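Local coordinates for protein acyl-CoA thioesterase (Alicyclobacillus acidocaldarius subsp. acidocaldarius, PDB 3RQB) that is of unconfirmed function but, as a double hotdog-fold protein of the acyl-CoA thioesterase family, probably hydrolyses acyl-CoA thioesters, at residues Thr47-Leu59 with Ile80-Phe94. Numbering follows the deposited sequence.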
ATOM      1  N   THR B  47      -6.883  15.190   3.801  1.00 47.98           N
ATOM      2  CA  THR B  47      -6.896  16.281   2.835  1.00 51.49           C
ATOM      3  C   THR B  47      -6.735  15.824   1.373  1.00 45.54           C
ATOM      4  O   THR B  47      -7.496  16.245   0.517  1.00 48.77           O
ATOM      5  CB  THR B  47      -5.816  17.309   3.166  1.00 55.76           C
ATOM      6  OG1 THR B  47      -6.155  17.958   4.395  1.00 56.73           O
ATOM      7  CG2 THR B  47      -5.727  18.336   2.063  1.00 57.19           C
HETATM    8  N   MSE B  48      -5.753  14.975   1.085  1.00 44.51           N
HETATM    9  CA  MSE B  48      -5.565  14.465  -0.275  1.00 49.25           C
HETATM   10  C   MSE B  48      -6.821  13.785  -0.805  1.00 51.23           C
HETATM   11  O   MSE B  48      -7.089  13.824  -2.006  1.00 50.80           O
HETATM   12  CB  MSE B  48      -4.387  13.484  -0.349  1.00 56.60           C
HETATM   13  CG  MSE B  48      -3.019  14.144  -0.247  1.00 62.61           C
HETATM   14 SE   MSE B  48      -2.772  15.563  -1.567  0.75 62.00          SE
HETATM   15  CE  MSE B  48      -1.492  14.665  -2.732  1.00 59.57           C
ATOM     16  N   LEU B  49      -7.583  13.155   0.090  1.00 49.33           N
ATOM     17  CA  LEU B  49      -8.777  12.388  -0.289  1.00 46.19           C
ATOM     18  C   LEU B  49     -10.026  13.244  -0.571  1.00 45.49           C
ATOM     19  O   LEU B  49     -10.781  12.983  -1.529  1.00 38.30           O
ATOM     20  CB  LEU B  49      -9.086  11.350   0.791  1.00 47.31           C
ATOM     21  CG  LEU B  49     -10.290  10.434   0.560  1.00 45.05           C
ATOM     22  CD1 LEU B  49     -10.083   9.551  -0.666  1.00 39.43           C
ATOM     23  CD2 LEU B  49     -10.541   9.584   1.798  1.00 43.46           C
ATOM     24  N   LYS B  50     -10.241  14.258   0.266  1.00 44.58           N
ATOM     25  CA  LYS B  50     -11.366  15.161   0.087  1.00 50.18           C
ATOM     26  C   LYS B  50     -11.327  15.739  -1.307  1.00 48.59           C
ATOM     27  O   LYS B  50     -12.359  15.847  -1.958  1.00 49.90           O
ATOM     28  CB  LYS B  50     -11.333  16.296   1.106  1.00 65.68           C
ATOM     29  CG  LYS B  50     -11.482  15.831   2.536  1.00 80.71           C
ATOM     30  CD  LYS B  50     -12.678  14.903   2.692  1.00 92.20           C
ATOM     31  CE  LYS B  50     -14.000  15.648   2.567  1.00 97.87           C
ATOM     32  NZ  LYS B  50     -15.160  14.718   2.726  1.00101.95           N
ATOM     33  N   ALA B  51     -10.126  16.079  -1.766  1.00 50.16           N
ATOM     34  CA  ALA B  51      -9.952  16.702  -3.075  1.00 51.40           C
ATOM     35  C   ALA B  51     -10.697  15.919  -4.140  1.00 47.82           C
ATOM     36  O   ALA B  51     -11.510  16.484  -4.864  1.00 39.26           O
ATOM     37  CB  ALA B  51      -8.480  16.785  -3.429  1.00 49.58           C
ATOM     38  N   ALA B  52     -10.425  14.617  -4.215  1.00 49.54           N
ATOM     39  CA  ALA B  52     -11.065  13.740  -5.189  1.00 43.42           C
ATOM     40  C   ALA B  52     -12.529  13.562  -4.841  1.00 44.65           C
ATOM     41  O   ALA B  52     -13.382  13.536  -5.731  1.00 51.89           O
ATOM     42  CB  ALA B  52     -10.372  12.386  -5.238  1.00 40.51           C
HETATM   43  N   MSE B  53     -12.821  13.428  -3.551  1.00 39.87           N
HETATM   44  CA  MSE B  53     -14.211  13.343  -3.108  1.00 46.48           C
HETATM   45  C   MSE B  53     -15.051  14.555  -3.539  1.00 53.26           C
HETATM   46  O   MSE B  53     -16.198  14.414  -3.987  1.00 54.61           O
HETATM   47  CB  MSE B  53     -14.271  13.195  -1.600  1.00 41.84           C
HETATM   48  CG  MSE B  53     -13.805  11.863  -1.103  1.00 42.47           C
HETATM   49 SE   MSE B  53     -14.761  11.463   0.522  0.47 79.54          SE
HETATM   50  CE  MSE B  53     -16.498  11.068  -0.297  1.00 44.59           C
ATOM     51  N   SER B  54     -14.463  15.739  -3.403  1.00 46.69           N
ATOM     52  CA  SER B  54     -15.131  16.990  -3.738  1.00 51.93           C
ATOM     53  C   SER B  54     -15.122  17.274  -5.236  1.00 59.08           C
ATOM     54  O   SER B  54     -15.770  18.213  -5.711  1.00 57.57           O
ATOM     55  CB  SER B  54     -14.463  18.141  -3.008  1.00 51.81           C
ATOM     56  OG  SER B  54     -14.144  17.759  -1.686  1.00 61.95           O
ATOM     57  N   HIS B  55     -14.375  16.466  -5.977  1.00 57.56           N
ATOM     58  CA  HIS B  55     -14.343  16.609  -7.415  1.00 53.41           C
ATOM     59  C   HIS B  55     -15.724  16.294  -7.971  1.00 59.05           C
ATOM     60  O   HIS B  55     -16.362  15.319  -7.560  1.00 60.78           O
ATOM     61  CB  HIS B  55     -13.295  15.682  -8.018  1.00 50.12           C
ATOM     62  CG  HIS B  55     -12.807  16.125  -9.359  1.00 51.22           C
ATOM     63  ND1 HIS B  55     -13.565  16.004 -10.507  1.00 55.53           N
ATOM     64  CD2 HIS B  55     -11.641  16.699  -9.735  1.00 45.19           C
ATOM     65  CE1 HIS B  55     -12.880  16.475 -11.534  1.00 53.07           C
ATOM     66  NE2 HIS B  55     -11.710  16.901 -11.092  1.00 52.69           N
ATOM     67  N   PRO B  56     -16.195  17.141  -8.894  1.00 60.00           N
ATOM     68  CA  PRO B  56     -17.497  17.040  -9.565  1.00 63.84           C
ATOM     69  C   PRO B  56     -17.655  15.757 -10.373  1.00 65.66           C
ATOM     70  O   PRO B  56     -18.751  15.191 -10.438  1.00 67.78           O
ATOM     71  CB  PRO B  56     -17.497  18.249 -10.507  1.00 63.66           C
ATOM     72  CG  PRO B  56     -16.060  18.658 -10.632  1.00 61.44           C
ATOM     73  CD  PRO B  56     -15.457  18.344  -9.307  1.00 56.84           C
ATOM     74  N   GLU B  57     -16.569  15.304 -10.986  1.00 63.33           N
ATOM     75  CA  GLU B  57     -16.631  14.113 -11.822  1.00 66.82           C
ATOM     76  C   GLU B  57     -16.692  12.882 -10.953  1.00 56.48           C
ATOM     77  O   GLU B  57     -17.040  11.797 -11.422  1.00 50.02           O
ATOM     78  CB  GLU B  57     -15.395  14.008 -12.709  1.00 78.94           C
ATOM     79  CG  GLU B  57     -15.066  15.262 -13.484  1.00 87.23           C
ATOM     80  CD  GLU B  57     -15.880  15.400 -14.749  1.00 91.56           C
ATOM     81  OE1 GLU B  57     -15.335  15.953 -15.728  1.00 94.56           O
ATOM     82  OE2 GLU B  57     -17.056  14.968 -14.761  1.00 92.47           O
ATOM     83  N   ARG B  58     -16.333  13.044  -9.684  1.00 52.86           N
ATOM     84  CA  ARG B  58     -16.207  11.883  -8.817  1.00 52.12           C
ATOM     85  C   ARG B  58     -17.519  11.134  -8.635  1.00 55.09           C
ATOM     86  O   ARG B  58     -18.575  11.709  -8.347  1.00 52.83           O
ATOM     87  CB  ARG B  58     -15.595  12.234  -7.469  1.00 44.82           C
ATOM     88  CG  ARG B  58     -16.065  11.315  -6.365  1.00 40.15           C
ATOM     89  CD  ARG B  58     -17.045  12.047  -5.487  1.00 41.20           C
ATOM     90  NE  ARG B  58     -17.711  11.160  -4.548  1.00 48.50           N
ATOM     91  CZ  ARG B  58     -18.354  11.587  -3.469  1.00 58.88           C
ATOM     92  NH1 ARG B  58     -18.404  12.883  -3.190  1.00 58.34           N
ATOM     93  NH2 ARG B  58     -18.945  10.716  -2.667  1.00 66.41           N
ATOM     94  N   LEU B  59     -17.426   9.831  -8.825  1.00 58.25           N
ATOM     95  CA  LEU B  59     -18.568   8.964  -8.721  1.00 59.61           C
ATOM     96  C   LEU B  59     -18.196   7.844  -7.779  1.00 49.97           C
ATOM     97  O   LEU B  59     -17.014   7.608  -7.520  1.00 37.78           O
ATOM     98  CB  LEU B  59     -18.941   8.421 -10.098  1.00 68.32           C
ATOM     99  CG  LEU B  59     -19.265   9.501 -11.137  1.00 76.32           C
ATOM    100  CD1 LEU B  59     -19.986   8.899 -12.326  1.00 77.36           C
ATOM    101  CD2 LEU B  59     -20.105  10.625 -10.535  1.00 78.80           C
ATOM    102  N   ILE B  80      -3.839  21.833  -4.562  1.00 44.36           N
ATOM    103  CA  ILE B  80      -3.934  20.442  -4.978  1.00 34.70           C
ATOM    104  C   ILE B  80      -4.567  20.322  -6.337  1.00 46.73           C
ATOM    105  O   ILE B  80      -5.622  20.881  -6.587  1.00 53.22           O
ATOM    106  CB  ILE B  80      -4.779  19.612  -4.020  1.00 32.01           C
ATOM    107  CG1 ILE B  80      -4.274  19.789  -2.586  1.00 43.27           C
ATOM    108  CG2 ILE B  80      -4.743  18.134  -4.434  1.00 21.07           C
ATOM    109  CD1 ILE B  80      -5.088  19.043  -1.539  1.00 44.27           C
ATOM    110  N   GLU B  81      -3.939  19.557  -7.212  1.00 57.58           N
ATOM    111  CA  GLU B  81      -4.505  19.321  -8.524  1.00 64.03           C
ATOM    112  C   GLU B  81      -4.950  17.872  -8.623  1.00 60.70           C
ATOM    113  O   GLU B  81      -4.121  16.968  -8.723  1.00 68.64           O
ATOM    114  CB  GLU B  81      -3.430  19.596  -9.557  1.00 81.58           C
ATOM    115  CG  GLU B  81      -3.880  19.518 -10.978  1.00 98.81           C
ATOM    116  CD  GLU B  81      -2.776  19.927 -11.917  1.00112.37           C
ATOM    117  OE1 GLU B  81      -2.509  21.148 -12.021  1.00115.24           O
ATOM    118  OE2 GLU B  81      -2.162  19.024 -12.528  1.00117.15           O
ATOM    119  N   ALA B  82      -6.261  17.646  -8.628  1.00 53.67           N
ATOM    120  CA  ALA B  82      -6.785  16.275  -8.618  1.00 45.56           C
ATOM    121  C   ALA B  82      -7.439  15.846  -9.950  1.00 50.33           C
ATOM    122  O   ALA B  82      -8.514  16.335 -10.296  1.00 49.95           O
ATOM    123  CB  ALA B  82      -7.758  16.093  -7.453  1.00 31.24           C
ATOM    124  N   VAL B  83      -6.803  14.918 -10.676  1.00 56.28           N
ATOM    125  CA  VAL B  83      -7.321  14.443 -11.972  1.00 56.03           C
ATOM    126  C   VAL B  83      -8.106  13.137 -11.884  1.00 47.91           C
ATOM    127  O   VAL B  83      -7.607  12.138 -11.353  1.00 49.50           O
ATOM    128  CB  VAL B  83      -6.198  14.229 -13.029  1.00 45.65           C
ATOM    129  CG1 VAL B  83      -6.800  13.793 -14.361  1.00 46.21           C
ATOM    130  CG2 VAL B  83      -5.366  15.485 -13.207  1.00 42.52           C
ATOM    131  N   PRO B  84      -9.336  13.147 -12.412  1.00 34.55           N
ATOM    132  CA  PRO B  84     -10.138  11.947 -12.651  1.00 38.18           C
ATOM    133  C   PRO B  84      -9.601  11.301 -13.918  1.00 45.22           C
ATOM    134  O   PRO B  84     -10.086  11.494 -15.029  1.00 54.00           O
ATOM    135  CB  PRO B  84     -11.545  12.502 -12.856  1.00 36.04           C
ATOM    136  CG  PRO B  84     -11.306  13.819 -13.476  1.00 42.01           C
ATOM    137  CD  PRO B  84     -10.047  14.364 -12.824  1.00 35.84           C
ATOM    138  N   VAL B  85      -8.535  10.553 -13.708  1.00 43.17           N
ATOM    139  CA  VAL B  85      -7.742   9.924 -14.750  1.00 48.60           C
ATOM    140  C   VAL B  85      -8.457   8.836 -15.603  1.00 54.05           C
ATOM    141  O   VAL B  85      -8.251   8.728 -16.816  1.00 49.77           O
ATOM    142  CB  VAL B  85      -6.460   9.389 -14.072  1.00 47.37           C
ATOM    143  CG1 VAL B  85      -6.005   8.043 -14.649  1.00 47.15           C
ATOM    144  CG2 VAL B  85      -5.385  10.471 -14.099  1.00 42.68           C
ATOM    145  N   ARG B  86      -9.294   8.023 -14.979  1.00 50.80           N
ATOM    146  CA  ARG B  86     -10.014   7.021 -15.734  1.00 43.97           C
ATOM    147  C   ARG B  86     -11.374   6.850 -15.114  1.00 47.19           C
ATOM    148  O   ARG B  86     -11.520   6.878 -13.899  1.00 47.60           O
ATOM    149  CB  ARG B  86      -9.264   5.690 -15.721  1.00 41.98           C
ATOM    150  CG  ARG B  86      -9.821   4.688 -16.700  1.00 45.66           C
ATOM    151  CD  ARG B  86      -9.966   5.352 -18.057  1.00 54.59           C
ATOM    152  NE  ARG B  86     -10.693   4.511 -18.996  1.00 60.71           N
ATOM    153  CZ  ARG B  86     -10.132   3.572 -19.750  1.00 55.96           C
ATOM    154  NH1 ARG B  86      -8.828   3.353 -19.680  1.00 50.16           N
ATOM    155  NH2 ARG B  86     -10.879   2.854 -20.575  1.00 57.05           N
ATOM    156  N   THR B  87     -12.382   6.674 -15.950  1.00 54.83           N
ATOM    157  CA  THR B  87     -13.721   6.472 -15.433  1.00 53.70           C
ATOM    158  C   THR B  87     -14.396   5.298 -16.142  1.00 60.49           C
ATOM    159  O   THR B  87     -14.456   5.222 -17.379  1.00 63.16           O
ATOM    160  CB  THR B  87     -14.559   7.758 -15.521  1.00 46.94           C
ATOM    161  OG1 THR B  87     -13.765   8.875 -15.101  1.00 45.61           O
ATOM    162  CG2 THR B  87     -15.757   7.654 -14.610  1.00 45.34           C
ATOM    163  N   ASN B  88     -14.881   4.366 -15.334  1.00 60.90           N
ATOM    164  CA  ASN B  88     -15.454   3.138 -15.851  1.00 63.33           C
ATOM    165  C   ASN B  88     -16.838   2.942 -15.247  1.00 62.98           C
ATOM    166  O   ASN B  88     -17.291   3.787 -14.473  1.00 55.52           O
ATOM    167  CB  ASN B  88     -14.512   1.977 -15.547  1.00 62.38           C
ATOM    168  CG  ASN B  88     -13.069   2.281 -15.950  1.00 59.60           C
ATOM    169  OD1 ASN B  88     -12.819   2.919 -16.974  1.00 60.39           O
ATOM    170  ND2 ASN B  88     -12.119   1.838 -15.136  1.00 55.64           N
ATOM    171  N   ARG B  89     -17.529   1.866 -15.609  1.00 65.29           N
ATOM    172  CA  ARG B  89     -18.905   1.714 -15.149  1.00 66.02           C
ATOM    173  C   ARG B  89     -18.982   1.852 -13.644  1.00 64.66           C
ATOM    174  O   ARG B  89     -19.583   2.789 -13.122  1.00 62.47           O
ATOM    175  CB  ARG B  89     -19.487   0.370 -15.575  1.00 78.31           C
ATOM    176  CG  ARG B  89     -20.205   0.430 -16.901  1.00 94.16           C
ATOM    177  CD  ARG B  89     -21.175   1.606 -16.926  1.00110.18           C
ATOM    178  NE  ARG B  89     -21.425   2.085 -18.288  1.00120.93           N
ATOM    179  CZ  ARG B  89     -21.666   3.355 -18.613  1.00122.81           C
ATOM    180  NH1 ARG B  89     -21.695   4.300 -17.677  1.00120.01           N
ATOM    181  NH2 ARG B  89     -21.876   3.683 -19.882  1.00124.82           N
ATOM    182  N   SER B  90     -18.376   0.890 -12.962  1.00 63.87           N
ATOM    183  CA  SER B  90     -18.405   0.798 -11.512  1.00 60.32           C
ATOM    184  C   SER B  90     -17.183   1.373 -10.793  1.00 55.70           C
ATOM    185  O   SER B  90     -17.053   1.213  -9.583  1.00 57.18           O
ATOM    186  CB  SER B  90     -18.607  -0.657 -11.106  1.00 68.93           C
ATOM    187  OG  SER B  90     -17.857  -1.509 -11.958  1.00 77.87           O
ATOM    188  N   THR B  91     -16.255   1.982 -11.523  1.00 53.92           N
ATOM    189  CA  THR B  91     -14.955   2.287 -10.916  1.00 46.22           C
ATOM    190  C   THR B  91     -14.216   3.525 -11.479  1.00 51.48           C
ATOM    191  O   THR B  91     -14.332   3.840 -12.666  1.00 63.72           O
ATOM    192  CB  THR B  91     -14.069   1.032 -10.994  1.00 48.66           C
ATOM    193  OG1 THR B  91     -13.206   0.977  -9.861  1.00 51.04           O
ATOM    194  CG2 THR B  91     -13.259   1.002 -12.286  1.00 53.39           C
ATOM    195  N   GLN B  92     -13.466   4.223 -10.621  1.00 50.39           N
ATOM    196  CA  GLN B  92     -12.808   5.493 -10.985  1.00 49.94           C
ATOM    197  C   GLN B  92     -11.421   5.724 -10.334  1.00 50.49           C
ATOM    198  O   GLN B  92     -11.260   5.530  -9.127  1.00 52.30           O
ATOM    199  CB  GLN B  92     -13.731   6.654 -10.622  1.00 51.27           C
ATOM    200  CG  GLN B  92     -13.369   7.969 -11.275  1.00 55.84           C
ATOM    201  CD  GLN B  92     -14.223   9.107 -10.763  1.00 61.76           C
ATOM    202  OE1 GLN B  92     -14.792   9.028  -9.675  1.00 61.40           O
ATOM    203  NE2 GLN B  92     -14.318  10.174 -11.545  1.00 66.61           N
ATOM    204  N   HIS B  93     -10.440   6.179 -11.119  1.00 46.91           N
ATOM    205  CA  HIS B  93      -9.074   6.387 -10.616  1.00 46.20           C
ATOM    206  C   HIS B  93      -8.640   7.856 -10.628  1.00 48.03           C
ATOM    207  O   HIS B  93      -8.777   8.535 -11.649  1.00 46.56           O
ATOM    208  CB  HIS B  93      -8.062   5.609 -11.459  1.00 45.59           C
ATOM    209  CG  HIS B  93      -8.055   4.135 -11.211  1.00 51.88           C
ATOM    210  ND1 HIS B  93      -9.036   3.294 -11.692  1.00 52.80           N
ATOM    211  CD2 HIS B  93      -7.165   3.347 -10.562  1.00 63.00           C
ATOM    212  CE1 HIS B  93      -8.758   2.051 -11.340  1.00 58.60           C
ATOM    213  NE2 HIS B  93      -7.629   2.054 -10.653  1.00 66.30           N
ATOM    214  N   PHE B  94      -8.075   8.330  -9.516  1.00 44.16           N
ATOM    215  CA  PHE B  94      -7.609   9.719  -9.406  1.00 38.84           C
ATOM    216  C   PHE B  94      -6.105   9.837  -9.232  1.00 34.01           C
ATOM    217  O   PHE B  94      -5.473   8.983  -8.610  1.00 32.17           O
ATOM    218  CB  PHE B  94      -8.275  10.424  -8.221  1.00 44.01           C
ATOM    219  CG  PHE B  94      -9.673  10.891  -8.498  1.00 53.23           C
ATOM    220  CD1 PHE B  94     -10.747  10.024  -8.364  1.00 55.29           C
ATOM    221  CD2 PHE B  94      -9.917  12.202  -8.882  1.00 56.49           C
ATOM    222  CE1 PHE B  94     -12.039  10.454  -8.622  1.00 58.54           C
ATOM    223  CE2 PHE B  94     -11.208  12.639  -9.139  1.00 58.76           C
ATOM    224  CZ  PHE B  94     -12.272  11.761  -9.011  1.00 58.28           C
TER
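The ring of F94 receives A52 on one face and meets H55 with its edge, a compact example of how a helix and the loop that follows it are seated on antiparallel strands. A52 CB stands 3.7 Å from the F94 ring centroid, nearly on the ring normal, a CH-pi contact. F94 then turns its CE2 edge to the face of H55 in an edge-to-face pair, with ring planes at 64°. R58 CB touches CZ of F94, while P84 packs its CG and CD against CE1 and NE2 of the imidazole. With CG anti to the backbone N (chi1 -157°), H55 swings its ring into this corner, and the backbone N-H of E57 donates to H55 ND1 in the plane of the ring, which helps fix its rotation.

Farther along the loop, E57 and L59 meet the amide of Q92, which projects from strand 91-100 and holds the backbone by one good bond and one weak one. Q92 OE1 accepts a nearly straight bond from L59 N (2.9 Å, 168°). Q92 NE2 gives a weak, bent one to E57 O at 3.2 Å. The extended Q92 chain carries the amide out from the strand to reach both.

Toward the start of 47-59 the contact is aliphatic: A51 CB lies 4.1 Å from A82 CB, and I80 CD1 meets T47 CG2. Beyond, F112 of strand 103-113 packs on F94 and A52, and L96 on A51 and A82. Helix 41-53 thus lies against the antiparallel strands of the N-terminal domain, the sausage-in-bun packing of the hotdog fold.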